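Local coordinates for protein putative Acetyltransferase from the GNAT family (Novosphingobium aromaticivorans DSM 12444, PDB 3EC4) that is probably an acyltransferase of the GNAT family, a family that typically moves acetyl groups from acetyl-CoA to acceptor substrates, at residues Arg10-Ser15 against Phe40-Pro45. Sequence-based numbering, arbitrary orientation.
Sequences RPVWNS and FAAAAP
The start of helix 11-17 packs across strand 41-43, which pairs antiparallel with strand 30-32, and gives this GNAT-family protein a compact example of alpha/beta packing in which a short helix is seated across a strand. The two axes run nearly perpendicular, at 87°, and come within 7.2 Å.

F40 opens the segment by meeting V12 through its beta carbon: V12 CG1, anti to the backbone N, lies 3.9 Å from F40 CB, while the phenyl ring heads off to W63 and V65 of strand 61-66. A41 turns its methyl from the helix, so V12 CG1 rests instead on its carbonyl, 3.6 Å from A41 O. A42 directs its methyl toward the helix, where A42 CB packs 3.8 Å from W13 CB and lies at the edge of the indole.

A43 offers its carbonyl to R10, the N-cap residue, which also forms a salt bridge with E66 through NE. Both terminal nitrogens of the R10 guanidinium converge on A43 O: NH2 donates at 2.8 Å, from above the carbonyl plane, and NH1 adds a weak bond of 3.2 Å. The arginine chain, bent at chi3 (68°), lays its guanidinium over W13 CB, with NH1 above one face of the indole. An alanine at R10 would remove this guanidinium and would probably loosen the hold of the helix start on the strand end and leave E66 without this counter-charge.

A44 meets the far rim of the indole first through its peptide, W13 CZ3 lying 3.3 Å from A44 N, and then through A44 CB, 3.7 Å from W13 CH2. P45 closes the segment with its ring, P45 CD 3.8 Å from R10 NH1.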
loop_
_atom_site.group_PDB
_atom_site.type_symbol
_atom_site.label_atom_id
_atom_site.label_comp_id
_atom_site.label_asym_id
_atom_site.label_seq_id
_atom_site.Cartn_x
_atom_site.Cartn_y
_atom_site.Cartn_z
ATOM N N ARG A 10 -1.250 9.061 -9.949
ATOM C CA ARG A 10 -1.970 9.525 -8.783
ATOM C C ARG A 10 -2.758 8.377 -8.195
ATOM O O ARG A 10 -3.970 8.271 -8.421
ATOM C CB ARG A 10 -2.888 10.689 -9.148
ATOM C CG ARG A 10 -2.198 11.931 -9.740
ATOM C CD ARG A 10 -3.126 13.157 -9.639
ATOM N NE ARG A 10 -3.270 13.491 -8.240
ATOM C CZ ARG A 10 -4.281 14.154 -7.683
ATOM N NH1 ARG A 10 -5.294 14.628 -8.397
ATOM N NH2 ARG A 10 -4.251 14.340 -6.372
ATOM N N PRO A 11 -2.062 7.431 -7.536
ATOM C CA PRO A 11 -2.711 6.147 -7.198
ATOM C C PRO A 11 -3.798 6.281 -6.135
ATOM O O PRO A 11 -4.804 5.590 -6.203
ATOM C CB PRO A 11 -1.537 5.234 -6.776
ATOM C CG PRO A 11 -0.392 6.133 -6.541
ATOM C CD PRO A 11 -0.647 7.465 -7.171
ATOM N N VAL A 12 -3.653 7.227 -5.223
ATOM C CA VAL A 12 -4.708 7.467 -4.216
ATOM C C VAL A 12 -5.936 8.101 -4.861
ATOM O O VAL A 12 -7.072 7.648 -4.659
ATOM C CB VAL A 12 -4.183 8.383 -3.050
ATOM C CG1 VAL A 12 -5.312 8.660 -2.054
ATOM C CG2 VAL A 12 -2.984 7.747 -2.385
ATOM N N TRP A 13 -5.703 9.200 -5.580
ATOM C CA TRP A 13 -6.755 9.906 -6.259
ATOM C C TRP A 13 -7.521 8.957 -7.162
ATOM O O TRP A 13 -8.752 8.845 -7.079
ATOM C CB TRP A 13 -6.185 11.092 -7.022
ATOM C CG TRP A 13 -7.215 11.926 -7.766
ATOM C CD1 TRP A 13 -7.441 11.910 -9.102
ATOM C CD2 TRP A 13 -8.100 12.926 -7.223
ATOM N NE1 TRP A 13 -8.399 12.820 -9.439
ATOM C CE2 TRP A 13 -8.840 13.451 -8.306
ATOM C CE3 TRP A 13 -8.360 13.401 -5.933
ATOM C CZ2 TRP A 13 -9.823 14.435 -8.144
ATOM C CZ3 TRP A 13 -9.321 14.380 -5.771
ATOM C CH2 TRP A 13 -10.062 14.875 -6.880
ATOM N N ASN A 14 -6.769 8.220 -7.969
ATOM C CA ASN A 14 -7.389 7.433 -9.006
ATOM C C ASN A 14 -8.106 6.187 -8.472
ATOM O O ASN A 14 -9.176 5.843 -8.955
ATOM C CB ASN A 14 -6.370 7.121 -10.055
ATOM C CG ASN A 14 -6.025 8.330 -10.895
ATOM O OD1 ASN A 14 -6.838 9.267 -11.064
ATOM N ND2 ASN A 14 -4.850 8.308 -11.460
ATOM N N SER A 15 -7.534 5.566 -7.447
ATOM C CA SER A 15 -8.198 4.391 -6.834
ATOM C C SER A 15 -9.515 4.805 -6.191
ATOM O O SER A 15 -10.521 4.137 -6.355
ATOM C CB SER A 15 -7.274 3.673 -5.826
ATOM O OG SER A 15 -6.923 4.490 -4.729
ATOM N N PHE A 40 -4.906 7.448 3.752
ATOM C CA PHE A 40 -4.543 8.070 2.480
ATOM C C PHE A 40 -5.597 9.099 2.053
ATOM O O PHE A 40 -6.785 8.922 2.303
ATOM C CB PHE A 40 -4.351 7.039 1.385
ATOM C CG PHE A 40 -3.151 6.171 1.610
ATOM C CD1 PHE A 40 -1.887 6.674 1.396
ATOM C CD2 PHE A 40 -3.297 4.888 2.115
ATOM C CE1 PHE A 40 -0.791 5.911 1.627
ATOM C CE2 PHE A 40 -2.190 4.126 2.374
ATOM C CZ PHE A 40 -0.946 4.635 2.134
ATOM N N ALA A 41 -5.133 10.171 1.409
ATOM C CA ALA A 41 -6.048 11.214 0.869
ATOM C C ALA A 41 -5.419 11.870 -0.342
ATOM O O ALA A 41 -4.226 11.727 -0.589
ATOM C CB ALA A 41 -6.417 12.286 1.950
ATOM N N ALA A 42 -6.243 12.580 -1.111
ATOM C CA ALA A 42 -5.790 13.268 -2.306
ATOM C C ALA A 42 -6.755 14.413 -2.602
ATOM O O ALA A 42 -7.958 14.354 -2.258
ATOM C CB ALA A 42 -5.702 12.295 -3.503
ATOM N N ALA A 43 -6.231 15.434 -3.253
ATOM C CA ALA A 43 -7.024 16.623 -3.658
ATOM C C ALA A 43 -7.000 16.822 -5.180
ATOM O O ALA A 43 -6.027 16.479 -5.861
ATOM C CB ALA A 43 -6.477 17.889 -2.954
ATOM N N ALA A 44 -8.058 17.423 -5.712
ATOM C CA ALA A 44 -8.068 17.787 -7.113
ATOM C C ALA A 44 -6.945 18.782 -7.322
ATOM O O ALA A 44 -6.625 19.533 -6.421
ATOM C CB ALA A 44 -9.423 18.426 -7.523
ATOM N N PRO A 45 -6.344 18.805 -8.525
ATOM C CA PRO A 45 -5.394 19.887 -8.788
ATOM C C PRO A 45 -6.040 21.247 -8.512
ATOM O O PRO A 45 -7.175 21.482 -8.895
ATOM C CB PRO A 45 -5.086 19.732 -10.276
ATOM C CG PRO A 45 -5.436 18.348 -10.622
ATOM C CD PRO A 45 -6.590 17.980 -9.714
#